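Local coordinates for sensor protein DivL (Caulobacter crescentus, PDB 4Q20) that is a repurposed histidine kinase of the two-component type, required for cell division and growth, that carries a phosphorylatable tyrosine and phosphorylates the cell-cycle regulator CtrA, at residues 89-94 with 128-133; 93-98 with 223-228; 124-129 with 155-160. One frame throughout, in Å; residues are numbered along the deposited sequence.

Interaction 1: 89-94 with 128-133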
ATOM      1  N   LEU A  89      -4.854  -5.972  -0.121  1.00 60.60           N
ATOM      2  CA  LEU A  89      -4.024  -4.771  -0.184  1.00 60.48           C
ATOM      3  C   LEU A  89      -3.467  -4.612  -1.640  1.00 67.78           C
ATOM      4  O   LEU A  89      -3.630  -3.548  -2.241  1.00 69.30           O
ATOM      5  CB  LEU A  89      -2.946  -4.851   0.901  1.00 60.23           C
ATOM      6  CG  LEU A  89      -1.948  -3.677   1.109  1.00 64.97           C
ATOM      7  CD1 LEU A  89      -2.523  -2.342   0.697  1.00 65.40           C
ATOM      8  CD2 LEU A  89      -1.460  -3.626   2.542  1.00 61.22           C
ATOM      9  N   ALA A  90      -2.943  -5.702  -2.229  1.00 64.95           N
ATOM     10  CA  ALA A  90      -2.461  -5.802  -3.614  1.00 64.38           C
ATOM     11  C   ALA A  90      -3.547  -5.378  -4.631  1.00 68.37           C
ATOM     12  O   ALA A  90      -3.249  -4.611  -5.542  1.00 69.92           O
ATOM     13  CB  ALA A  90      -2.005  -7.229  -3.909  1.00 64.69           C
ATOM     14  N   ARG A  91      -4.787  -5.842  -4.464  1.00 63.10           N
ATOM     15  CA  ARG A  91      -5.911  -5.461  -5.332  1.00 63.25           C
ATOM     16  C   ARG A  91      -6.240  -3.981  -5.227  1.00 68.09           C
ATOM     17  O   ARG A  91      -6.463  -3.357  -6.254  1.00 70.18           O
ATOM     18  CB  ARG A  91      -7.161  -6.262  -5.018  1.00 62.51           C
ATOM     19  CG  ARG A  91      -7.027  -7.717  -5.375  1.00 76.45           C
ATOM     20  CD  ARG A  91      -8.406  -8.322  -5.412  1.00 99.92           C
ATOM     21  NE  ARG A  91      -8.358  -9.744  -5.081  1.00107.16           N
ATOM     22  CZ  ARG A  91      -8.633 -10.242  -3.881  1.00105.84           C
ATOM     23  NH1 ARG A  91      -8.987  -9.430  -2.874  1.00 72.68           N
ATOM     24  NH2 ARG A  91      -8.572 -11.550  -3.675  1.00 88.16           N
ATOM     25  N   SER A  92      -6.227  -3.415  -4.017  1.00 63.30           N
ATOM     26  CA  SER A  92      -6.459  -1.986  -3.817  1.00 63.49           C
ATOM     27  C   SER A  92      -5.418  -1.140  -4.569  1.00 68.02           C
ATOM     28  O   SER A  92      -5.806  -0.174  -5.217  1.00 70.87           O
ATOM     29  CB  SER A  92      -6.464  -1.638  -2.328  1.00 65.80           C
ATOM     30  OG  SER A  92      -7.473  -2.351  -1.632  1.00 72.47           O
ATOM     31  N   ILE A  93      -4.127  -1.519  -4.515  1.00 63.43           N
ATOM     32  CA  ILE A  93      -3.037  -0.824  -5.235  1.00 64.12           C
ATOM     33  C   ILE A  93      -3.246  -0.964  -6.776  1.00 70.19           C
ATOM     34  O   ILE A  93      -3.155   0.032  -7.508  1.00 70.92           O
ATOM     35  CB  ILE A  93      -1.643  -1.321  -4.796  1.00 65.35           C
ATOM     36  CG1 ILE A  93      -1.406  -1.000  -3.286  1.00 64.36           C
ATOM     37  CG2 ILE A  93      -0.553  -0.698  -5.692  1.00 66.28           C
ATOM     38  CD1 ILE A  93      -0.109  -1.606  -2.714  1.00 62.31           C
ATOM     39  N   ASP A  94      -3.582  -2.184  -7.242  1.00 66.66           N
ATOM     40  CA  ASP A  94      -3.853  -2.397  -8.662  1.00 69.33           C
ATOM     41  C   ASP A  94      -5.052  -1.552  -9.119  1.00 74.29           C
ATOM     42  O   ASP A  94      -4.979  -0.958 -10.194  1.00 76.22           O
ATOM     43  CB  ASP A  94      -4.093  -3.870  -8.990  1.00 72.52           C
ATOM     44  CG  ASP A  94      -2.859  -4.756  -9.055  1.00 96.17           C
ATOM     45  OD1 ASP A  94      -1.721  -4.206  -9.117  1.00100.48           O
ATOM     46  OD2 ASP A  94      -3.025  -5.996  -9.054  1.00108.28           O
ATOM     47  N   LEU A 128     -11.609 -19.622  -4.764  1.00113.08           N
ATOM     48  CA  LEU A 128     -11.906 -20.834  -4.003  1.00117.73           C
ATOM     49  C   LEU A 128     -11.288 -20.849  -2.579  1.00125.25           C
ATOM     50  O   LEU A 128     -12.000 -21.193  -1.634  1.00127.97           O
ATOM     51  CB  LEU A 128     -11.423 -22.063  -4.788  1.00121.58           C
ATOM     52  CG  LEU A 128     -12.139 -23.381  -4.508  1.00129.85           C
ATOM     53  CD1 LEU A 128     -13.500 -23.428  -5.199  1.00127.58           C
ATOM     54  CD2 LEU A 128     -11.318 -24.545  -4.998  1.00135.90           C
ATOM     55  N   LYS A 129     -10.001 -20.470  -2.427  1.00121.16           N
ATOM     56  CA  LYS A 129      -9.322 -20.449  -1.128  1.00125.13           C
ATOM     57  C   LYS A 129      -9.944 -19.422  -0.158  1.00128.63           C
ATOM     58  O   LYS A 129     -10.202 -19.770   0.997  1.00132.37           O
ATOM     59  CB  LYS A 129      -7.813 -20.183  -1.283  1.00129.11           C
ATOM     60  CG  LYS A 129      -6.981 -21.434  -1.523  1.00141.35           C
ATOM     61  CD  LYS A 129      -5.493 -21.125  -1.439  1.00152.15           C
ATOM     62  CE  LYS A 129      -4.614 -22.290  -1.829  1.00168.52           C
ATOM     63  NZ  LYS A 129      -3.163 -21.991  -1.630  1.00174.68           N
ATOM     64  N   ASP A 130     -10.200 -18.176  -0.625  1.00120.64           N
ATOM     65  CA  ASP A 130     -10.805 -17.102   0.183  1.00118.74           C
ATOM     66  C   ASP A 130     -12.292 -17.415   0.544  1.00121.18           C
ATOM     67  O   ASP A 130     -12.816 -16.894   1.532  1.00120.39           O
ATOM     68  CB  ASP A 130     -10.688 -15.743  -0.542  1.00116.23           C
ATOM     69  CG  ASP A 130      -9.253 -15.234  -0.764  1.00134.80           C
ATOM     70  OD1 ASP A 130      -8.391 -15.451   0.128  1.00139.22           O
ATOM     71  OD2 ASP A 130      -9.007 -14.571  -1.801  1.00139.66           O
ATOM     72  N   ALA A 131     -12.948 -18.282  -0.253  1.00116.97           N
ATOM     73  CA  ALA A 131     -14.324 -18.717  -0.052  1.00116.58           C
ATOM     74  C   ALA A 131     -14.394 -19.759   1.064  1.00125.51           C
ATOM     75  O   ALA A 131     -15.295 -19.710   1.905  1.00126.51           O
ATOM     76  CB  ALA A 131     -14.883 -19.294  -1.345  1.00115.46           C
ATOM     77  N   GLN A 132     -13.434 -20.693   1.082  1.00124.62           N
ATOM     78  CA  GLN A 132     -13.366 -21.751   2.079  1.00129.54           C
ATOM     79  C   GLN A 132     -12.966 -21.166   3.434  1.00134.64           C
ATOM     80  O   GLN A 132     -13.430 -21.638   4.471  1.00138.99           O
ATOM     81  CB  GLN A 132     -12.406 -22.847   1.617  1.00134.94           C
ATOM     82  CG  GLN A 132     -12.958 -23.655   0.433  1.00158.90           C
ATOM     83  CD  GLN A 132     -12.018 -24.734  -0.055  1.00190.25           C
ATOM     84  OE1 GLN A 132     -12.315 -25.933   0.033  1.00190.08           O
ATOM     85  NE2 GLN A 132     -10.873 -24.338  -0.607  1.00186.97           N
ATOM     86  N   LEU A 133     -12.155 -20.101   3.417  1.00128.92           N
ATOM     87  CA  LEU A 133     -11.709 -19.344   4.595  1.00131.55           C
ATOM     88  C   LEU A 133     -12.909 -18.640   5.269  1.00134.32           C
ATOM     89  O   LEU A 133     -12.966 -18.548   6.496  1.00136.97           O
ATOM     90  CB  LEU A 133     -10.630 -18.322   4.164  1.00129.42           C
ATOM     91  CG  LEU A 133     -10.063 -17.341   5.212  1.00136.55           C
ATOM     92  CD1 LEU A 133      -9.346 -18.067   6.356  1.00144.26           C
ATOM     93  CD2 LEU A 133      -9.140 -16.329   4.561  1.00135.48           C
TER

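Interaction 2: 93-98 with 223-228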
ATOM      1  N   ILE A  93      -4.127  -1.519  -4.515  1.00 63.43           N
ATOM      2  CA  ILE A  93      -3.037  -0.824  -5.235  1.00 64.12           C
ATOM      3  C   ILE A  93      -3.246  -0.964  -6.776  1.00 70.19           C
ATOM      4  O   ILE A  93      -3.155   0.032  -7.508  1.00 70.92           O
ATOM      5  CB  ILE A  93      -1.643  -1.321  -4.796  1.00 65.35           C
ATOM      6  CG1 ILE A  93      -1.406  -1.000  -3.286  1.00 64.36           C
ATOM      7  CG2 ILE A  93      -0.553  -0.698  -5.692  1.00 66.28           C
ATOM      8  CD1 ILE A  93      -0.109  -1.606  -2.714  1.00 62.31           C
ATOM      9  N   ASP A  94      -3.582  -2.184  -7.242  1.00 66.66           N
ATOM     10  CA  ASP A  94      -3.853  -2.397  -8.662  1.00 69.33           C
ATOM     11  C   ASP A  94      -5.052  -1.552  -9.119  1.00 74.29           C
ATOM     12  O   ASP A  94      -4.979  -0.958 -10.194  1.00 76.22           O
ATOM     13  CB  ASP A  94      -4.093  -3.870  -8.990  1.00 72.52           C
ATOM     14  CG  ASP A  94      -2.859  -4.756  -9.055  1.00 96.17           C
ATOM     15  OD1 ASP A  94      -1.721  -4.206  -9.117  1.00100.48           O
ATOM     16  OD2 ASP A  94      -3.025  -5.996  -9.054  1.00108.28           O
ATOM     17  N   ASP A  95      -6.100  -1.436  -8.286  1.00 69.04           N
ATOM     18  CA  ASP A  95      -7.273  -0.619  -8.568  1.00 70.84           C
ATOM     19  C   ASP A  95      -6.947   0.847  -8.701  1.00 77.15           C
ATOM     20  O   ASP A  95      -7.491   1.466  -9.621  1.00 79.88           O
ATOM     21  CB  ASP A  95      -8.341  -0.771  -7.483  1.00 73.97           C
ATOM     22  CG  ASP A  95      -8.973  -2.149  -7.299  1.00 89.89           C
ATOM     23  OD1 ASP A  95      -8.687  -3.062  -8.133  1.00 89.57           O
ATOM     24  OD2 ASP A  95      -9.678  -2.347  -6.264  1.00101.80           O
ATOM     25  N   VAL A  96      -6.067   1.404  -7.808  1.00 72.15           N
ATOM     26  CA  VAL A  96      -5.679   2.810  -7.855  1.00 73.85           C
ATOM     27  C   VAL A  96      -4.911   3.094  -9.149  1.00 76.35           C
ATOM     28  O   VAL A  96      -5.181   4.099  -9.793  1.00 77.98           O
ATOM     29  CB  VAL A  96      -4.940   3.380  -6.608  1.00 79.49           C
ATOM     30  CG1 VAL A  96      -5.837   3.472  -5.393  1.00 78.24           C
ATOM     31  CG2 VAL A  96      -3.640   2.673  -6.279  1.00 79.81           C
ATOM     32  N   LEU A  97      -4.006   2.195  -9.539  1.00 72.35           N
ATOM     33  CA  LEU A  97      -3.221   2.315 -10.767  1.00 74.44           C
ATOM     34  C   LEU A  97      -4.087   2.172 -12.036  1.00 79.92           C
ATOM     35  O   LEU A  97      -3.913   2.934 -12.984  1.00 83.15           O
ATOM     36  CB  LEU A  97      -2.098   1.262 -10.820  1.00 73.76           C
ATOM     37  CG  LEU A  97      -0.943   1.358  -9.845  1.00 78.27           C
ATOM     38  CD1 LEU A  97       0.010   0.159 -10.052  1.00 76.60           C
ATOM     39  CD2 LEU A  97      -0.194   2.667 -10.025  1.00 82.09           C
ATOM     40  N   ASP A  98      -4.998   1.194 -12.065  1.00 73.71           N
ATOM     41  CA  ASP A  98      -5.866   0.954 -13.218  1.00 73.54           C
ATOM     42  C   ASP A  98      -6.897   2.082 -13.394  1.00 76.55           C
ATOM     43  O   ASP A  98      -7.141   2.510 -14.523  1.00 77.71           O
ATOM     44  CB  ASP A  98      -6.534  -0.420 -13.107  1.00 74.60           C
ATOM     45  CG  ASP A  98      -5.564  -1.589 -13.308  1.00 89.81           C
ATOM     46  OD1 ASP A  98      -4.465  -1.373 -13.882  1.00 94.70           O
ATOM     47  OD2 ASP A  98      -5.909  -2.714 -12.924  1.00 94.89           O
ATOM     48  N   LEU A 223     -15.676  -1.593  -7.381  1.00 77.61           N
ATOM     49  CA  LEU A 223     -16.931  -1.538  -8.139  1.00 75.38           C
ATOM     50  C   LEU A 223     -16.935  -0.423  -9.181  1.00 75.01           C
ATOM     51  O   LEU A 223     -17.597  -0.571 -10.200  1.00 74.92           O
ATOM     52  CB  LEU A 223     -18.152  -1.440  -7.218  1.00 76.29           C
ATOM     53  CG  LEU A 223     -18.441  -2.699  -6.353  1.00 82.83           C
ATOM     54  CD1 LEU A 223     -19.555  -2.449  -5.412  1.00 84.52           C
ATOM     55  CD2 LEU A 223     -18.771  -3.913  -7.202  1.00 84.92           C
ATOM     56  N   ALA A 224     -16.172   0.647  -8.966  1.00 70.12           N
ATOM     57  CA  ALA A 224     -16.028   1.741  -9.928  1.00 68.93           C
ATOM     58  C   ALA A 224     -15.234   1.256 -11.119  1.00 70.21           C
ATOM     59  O   ALA A 224     -15.538   1.645 -12.240  1.00 70.24           O
ATOM     60  CB  ALA A 224     -15.353   2.950  -9.294  1.00 70.49           C
ATOM     61  N   LEU A 225     -14.298   0.342 -10.875  1.00 65.98           N
ATOM     62  CA  LEU A 225     -13.432  -0.321 -11.858  1.00 66.93           C
ATOM     63  C   LEU A 225     -14.243  -1.301 -12.694  1.00 70.14           C
ATOM     64  O   LEU A 225     -14.130  -1.277 -13.911  1.00 72.30           O
ATOM     65  CB  LEU A 225     -12.263  -1.033 -11.148  1.00 68.44           C
ATOM     66  CG  LEU A 225     -11.035  -1.321 -11.964  1.00 75.21           C
ATOM     67  CD1 LEU A 225     -10.392  -0.019 -12.503  1.00 77.16           C
ATOM     68  CD2 LEU A 225     -10.043  -2.073 -11.133  1.00 77.94           C
ATOM     69  N   VAL A 226     -15.098  -2.111 -12.060  1.00 65.03           N
ATOM     70  CA  VAL A 226     -16.039  -3.023 -12.729  1.00 64.23           C
ATOM     71  C   VAL A 226     -16.871  -2.226 -13.752  1.00 66.06           C
ATOM     72  O   VAL A 226     -16.921  -2.594 -14.923  1.00 66.30           O
ATOM     73  CB  VAL A 226     -16.952  -3.737 -11.680  1.00 67.61           C
ATOM     74  CG1 VAL A 226     -18.195  -4.346 -12.319  1.00 66.60           C
ATOM     75  CG2 VAL A 226     -16.179  -4.792 -10.886  1.00 68.40           C
ATOM     76  N   LYS A 227     -17.490  -1.120 -13.305  1.00 62.21           N
ATOM     77  CA  LYS A 227     -18.308  -0.245 -14.140  1.00 60.96           C
ATOM     78  C   LYS A 227     -17.508   0.313 -15.310  1.00 67.84           C
ATOM     79  O   LYS A 227     -17.979   0.218 -16.437  1.00 69.58           O
ATOM     80  CB  LYS A 227     -18.896   0.891 -13.311  1.00 63.10           C
ATOM     81  CG  LYS A 227     -19.834   1.774 -14.132  1.00 76.19           C
ATOM     82  CD  LYS A 227     -20.556   2.772 -13.309  1.00 73.96           C
ATOM     83  CE  LYS A 227     -21.059   3.900 -14.166  1.00 77.93           C
ATOM     84  NZ  LYS A 227     -22.025   4.733 -13.410  1.00 97.39           N
ATOM     85  N   ALA A 228     -16.293   0.849 -15.050  1.00 64.39           N
ATOM     86  CA  ALA A 228     -15.412   1.457 -16.046  1.00 64.71           C
ATOM     87  C   ALA A 228     -14.909   0.437 -17.077  1.00 69.17           C
ATOM     88  O   ALA A 228     -14.842   0.758 -18.263  1.00 71.49           O
ATOM     89  CB  ALA A 228     -14.230   2.153 -15.364  1.00 65.46           C
TER

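Interaction 3: 124-129 with 155-160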
ATOM      1  N   GLN A 124     -13.699 -18.703 -10.293  1.00100.09           N
ATOM      2  CA  GLN A 124     -14.100 -19.609  -9.205  1.00102.01           C
ATOM      3  C   GLN A 124     -12.866 -20.259  -8.534  1.00112.00           C
ATOM      4  O   GLN A 124     -12.810 -20.333  -7.300  1.00113.65           O
ATOM      5  CB  GLN A 124     -15.049 -20.677  -9.748  1.00104.52           C
ATOM      6  CG  GLN A 124     -15.585 -21.639  -8.691  1.00115.28           C
ATOM      7  CD  GLN A 124     -16.143 -22.900  -9.297  1.00118.87           C
ATOM      8  OE1 GLN A 124     -15.533 -23.530 -10.172  1.00111.80           O
ATOM      9  NE2 GLN A 124     -17.327 -23.277  -8.855  1.00107.46           N
ATOM     10  N   GLU A 125     -11.881 -20.716  -9.335  1.00111.53           N
ATOM     11  CA  GLU A 125     -10.697 -21.354  -8.777  1.00116.27           C
ATOM     12  C   GLU A 125      -9.740 -20.332  -8.125  1.00119.54           C
ATOM     13  O   GLU A 125      -9.060 -20.698  -7.151  1.00124.45           O
ATOM     14  CB  GLU A 125      -9.970 -22.241  -9.805  1.00122.37           C
ATOM     15  CG  GLU A 125      -9.412 -21.556 -11.043  1.00136.94           C
ATOM     16  CD  GLU A 125      -8.888 -22.499 -12.110  1.00171.21           C
ATOM     17  OE1 GLU A 125      -7.971 -23.296 -11.805  1.00172.68           O
ATOM     18  OE2 GLU A 125      -9.388 -22.433 -13.256  1.00168.66           O
ATOM     19  N   ARG A 126      -9.685 -19.071  -8.637  1.00109.32           N
ATOM     20  CA  ARG A 126      -8.833 -18.028  -8.048  1.00107.59           C
ATOM     21  C   ARG A 126      -9.378 -17.591  -6.680  1.00111.23           C
ATOM     22  O   ARG A 126      -8.602 -17.236  -5.792  1.00111.55           O
ATOM     23  CB  ARG A 126      -8.697 -16.795  -8.968  1.00102.61           C
ATOM     24  CG  ARG A 126      -7.805 -16.989 -10.199  1.00106.27           C
ATOM     25  CD  ARG A 126      -7.584 -15.696 -10.990  1.00100.33           C
ATOM     26  NE  ARG A 126      -8.825 -14.980 -11.303  1.00 94.58           N
ATOM     27  CZ  ARG A 126      -9.494 -15.043 -12.459  1.00105.44           C
ATOM     28  NH1 ARG A 126      -9.035 -15.782 -13.466  1.00 82.39           N
ATOM     29  NH2 ARG A 126     -10.617 -14.347 -12.624  1.00 89.31           N
ATOM     30  N   ALA A 127     -10.714 -17.630  -6.506  1.00107.19           N
ATOM     31  CA  ALA A 127     -11.360 -17.202  -5.260  1.00106.01           C
ATOM     32  C   ALA A 127     -11.685 -18.358  -4.294  1.00113.53           C
ATOM     33  O   ALA A 127     -11.998 -18.090  -3.134  1.00113.57           O
ATOM     34  CB  ALA A 127     -12.622 -16.434  -5.581  1.00102.00           C
ATOM     35  N   LEU A 128     -11.609 -19.622  -4.764  1.00113.08           N
ATOM     36  CA  LEU A 128     -11.906 -20.834  -4.003  1.00117.73           C
ATOM     37  C   LEU A 128     -11.288 -20.849  -2.579  1.00125.25           C
ATOM     38  O   LEU A 128     -12.000 -21.193  -1.634  1.00127.97           O
ATOM     39  CB  LEU A 128     -11.423 -22.063  -4.788  1.00121.58           C
ATOM     40  CG  LEU A 128     -12.139 -23.381  -4.508  1.00129.85           C
ATOM     41  CD1 LEU A 128     -13.500 -23.428  -5.199  1.00127.58           C
ATOM     42  CD2 LEU A 128     -11.318 -24.545  -4.998  1.00135.90           C
ATOM     43  N   LYS A 129     -10.001 -20.470  -2.427  1.00121.16           N
ATOM     44  CA  LYS A 129      -9.322 -20.449  -1.128  1.00125.13           C
ATOM     45  C   LYS A 129      -9.944 -19.422  -0.158  1.00128.63           C
ATOM     46  O   LYS A 129     -10.202 -19.770   0.997  1.00132.37           O
ATOM     47  CB  LYS A 129      -7.813 -20.183  -1.283  1.00129.11           C
ATOM     48  CG  LYS A 129      -6.981 -21.434  -1.523  1.00141.35           C
ATOM     49  CD  LYS A 129      -5.493 -21.125  -1.439  1.00152.15           C
ATOM     50  CE  LYS A 129      -4.614 -22.290  -1.829  1.00168.52           C
ATOM     51  NZ  LYS A 129      -3.163 -21.991  -1.630  1.00174.68           N
ATOM     52  N   ARG A 155      -9.065  -7.928 -18.573  1.00 84.97           N
ATOM     53  CA  ARG A 155      -9.966  -6.953 -17.985  1.00 82.20           C
ATOM     54  C   ARG A 155     -11.275  -7.578 -17.558  1.00 85.23           C
ATOM     55  O   ARG A 155     -11.770  -7.217 -16.492  1.00 82.52           O
ATOM     56  CB  ARG A 155     -10.188  -5.749 -18.915  1.00 82.86           C
ATOM     57  CG  ARG A 155      -8.890  -4.965 -19.218  1.00 87.33           C
ATOM     58  CD  ARG A 155      -8.006  -4.626 -18.003  1.00 81.88           C
ATOM     59  NE  ARG A 155      -6.711  -4.044 -18.411  1.00 88.01           N
ATOM     60  CZ  ARG A 155      -5.817  -3.560 -17.564  1.00105.65           C
ATOM     61  NH1 ARG A 155      -6.051  -3.577 -16.261  1.00 93.07           N
ATOM     62  NH2 ARG A 155      -4.694  -3.023 -18.015  1.00105.78           N
ATOM     63  N   LEU A 156     -11.784  -8.569 -18.315  1.00 84.44           N
ATOM     64  CA  LEU A 156     -13.003  -9.286 -17.932  1.00 83.75           C
ATOM     65  C   LEU A 156     -12.739 -10.229 -16.728  1.00 87.42           C
ATOM     66  O   LEU A 156     -13.606 -10.336 -15.863  1.00 85.40           O
ATOM     67  CB  LEU A 156     -13.630 -10.037 -19.114  1.00 86.01           C
ATOM     68  CG  LEU A 156     -14.291  -9.153 -20.192  1.00 89.97           C
ATOM     69  CD1 LEU A 156     -14.594  -9.949 -21.438  1.00 92.53           C
ATOM     70  CD2 LEU A 156     -15.572  -8.468 -19.660  1.00 92.36           C
ATOM     71  N   ALA A 157     -11.527 -10.810 -16.622  1.00 86.42           N
ATOM     72  CA  ALA A 157     -11.124 -11.659 -15.483  1.00 87.53           C
ATOM     73  C   ALA A 157     -11.029 -10.833 -14.204  1.00 89.79           C
ATOM     74  O   ALA A 157     -11.465 -11.261 -13.133  1.00 90.68           O
ATOM     75  CB  ALA A 157      -9.790 -12.334 -15.765  1.00 91.74           C
ATOM     76  N   GLN A 158     -10.489  -9.630 -14.337  1.00 84.71           N
ATOM     77  CA  GLN A 158     -10.340  -8.658 -13.263  1.00 82.46           C
ATOM     78  C   GLN A 158     -11.737  -8.169 -12.804  1.00 84.06           C
ATOM     79  O   GLN A 158     -11.967  -8.030 -11.599  1.00 83.97           O
ATOM     80  CB  GLN A 158      -9.462  -7.508 -13.766  1.00 83.60           C
ATOM     81  CG  GLN A 158      -9.174  -6.414 -12.758  1.00 95.41           C
ATOM     82  CD  GLN A 158      -8.164  -5.404 -13.266  1.00112.24           C
ATOM     83  OE1 GLN A 158      -7.824  -5.323 -14.467  1.00100.47           O
ATOM     84  NE2 GLN A 158      -7.651  -4.617 -12.337  1.00104.68           N
ATOM     85  N   THR A 159     -12.675  -7.974 -13.754  1.00 78.22           N
ATOM     86  CA  THR A 159     -14.048  -7.569 -13.453  1.00 76.79           C
ATOM     87  C   THR A 159     -14.721  -8.642 -12.555  1.00 81.49           C
ATOM     88  O   THR A 159     -15.247  -8.312 -11.483  1.00 81.22           O
ATOM     89  CB  THR A 159     -14.833  -7.309 -14.765  1.00 86.14           C
ATOM     90  OG1 THR A 159     -14.306  -6.158 -15.426  1.00 82.44           O
ATOM     91  CG2 THR A 159     -16.309  -7.097 -14.527  1.00 81.50           C
ATOM     92  N   LEU A 160     -14.659  -9.914 -12.976  1.00 78.60           N
ATOM     93  CA  LEU A 160     -15.230 -11.026 -12.217  1.00 79.45           C
ATOM     94  C   LEU A 160     -14.578 -11.182 -10.853  1.00 83.79           C
ATOM     95  O   LEU A 160     -15.287 -11.385  -9.860  1.00 84.78           O
ATOM     96  CB  LEU A 160     -15.134 -12.328 -12.998  1.00 82.07           C
ATOM     97  CG  LEU A 160     -15.913 -12.361 -14.320  1.00 85.34           C
ATOM     98  CD1 LEU A 160     -15.632 -13.638 -15.042  1.00 87.68           C
ATOM     99  CD2 LEU A 160     -17.440 -12.158 -14.100  1.00 84.29           C
TER

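Interaction 1: 89-94 with 128-133
Arg91 and Asp130 reach for each other across the space between helix 73-103 and helix 116-133, and their two charged ends make the whole contact between 89-94 and 128-133. The backbones stand well apart, 13.8 Å between CA of Arg91 and CA of Asp130, and the gap is bridged mostly by the long arginine. Arginine suits the first place because of its length. Its CG lies beside the backbone N, anti to the carbonyl carbon (chi1 -68°), and from there the chain runs extended to NE, which carries the guanidinium away from its own helix. Aspartate, short and stiff, answers from the opposite direction, with a similar first torsion (chi1 -64°) turning its carboxylate outward.

The two meet as a salt bridge, NH2 of Arg91 to OD2 of Asp130 at 3.6 Å, a separation at which charge attraction does most of the work. OD2 sits at the edge of the guanidinium and in its plane, yet the carboxylate itself is turned nearly perpendicular, 88° between the planes. A single oxygen therefore faces a single nitrogen, and the paired, two-pronged grip of coplanar groups is absent.

Each partner has a stronger tie elsewhere. Arg91 NH2 also pairs with Glu165 OE2 of helix 153-170, while Asp130 OD1 is held by Arg83, back on helix 73-103. Glu165 and Asp130 bring like charges close together, and Arg91 probably offsets their repulsion. The chemistry implies a small surface network of alternating charges, in which this bridge is a long-range electrostatic link between the helices and not a tightly fitted joint.

Interaction 2: 93-98 with 223-228
Leu225 of helix 222-232 projects toward helix 73-103 and supplies the side chain on which this contact is built. From CB, which points at 93-98, the chain goes to CG, set anti to the backbone N (chi1 -158°), and there it forks. The CD1 branch settles against Asp98, 3.9 Å from its CB, so that methyl meets methylene. The CD2 branch takes the other aspartate: it lies 3.4 Å from OD1 of Asp95 and 4.0 Å from CG of the same residue, a van der Waals approach to a carboxylate.

A leucine suits this place because its two methyls can touch residues one helical turn apart, and they lie against acids whose polar ends already have partners, which probably makes the apposition tolerable. OD1 of Asp95 is hydrogen-bonded to His162 NE2, and OD2 of Asp98 to Gln158 NE2, both on helix 153-170. The same leucine also packs on Met99 and Ile102, further along helix 73-103.

Three helices thus converge on Leu225. One belongs to the antiparallel helical hairpin of the HisKA dimerization domain, the other two to the ATPase domain, and the arrangement is typical of a docked interface between the DHp and catalytic domains of a histidine kinase.

Interaction 3: 124-129 with 155-160
Arg126 of helix 116-133 leans over to helix 153-170 at Ala157, joining two helices of the GHKL ATPase fold, the alpha/beta sandwich in which helices pack over one side of a mixed sheet. Its CB points toward the other helix, and the chain leaves in extended form until it bends at chi3 (-50°), which brings NH2 to the backbone of Ala157.

NH2 comes within 3.2 Å of Ala157 O, but obliquely and at a poor angle for a hydrogen bond, so this is a close polar approach only. The same nitrogen lies 3.8 Å from Ala157 CB. The small methyl of alanine suits the place, since it lets the guanidinium come down close to the helix backbone. The firm partner of NH2 is Asp161, one turn further on, in a salt bridge.

Within 155-160, Arg155 and Gln158 stand one turn apart and are joined at their ends: NH1 of Arg155 donates to OE1 of Gln158 at 3.1 Å, on a lone pair in the amide plane, with a bond angle of 146°. Thr159 folds back on its own helix, where its OG1 donates at 2.9 Å to Arg155 O, a carbonyl that Thr159 N reaches from the opposite face.

Both segments of interaction 1 are shared in part: 93-94 also opens interaction 2, and 128-129 also closes the first segment of interaction 3. Along the chain helix 73-103 comes first, then 116-133, 153-170 and 222-232. The centres of interactions 1 and 2 lie about 15 Å apart, those of 1 and 3 about 10 Å, those of 2 and 3 about 14 Å. Interactions 2 and 3 touch directly, Val226 CG2 lying 3.7 Å from Thr159 O. Interactions 1 and 2 join the ATPase domain to helix 73-103 of the dimerization hairpin, close to the second subunit, whereas interaction 3, between helices 116-133 and 153-170, lies within the ATPase domain.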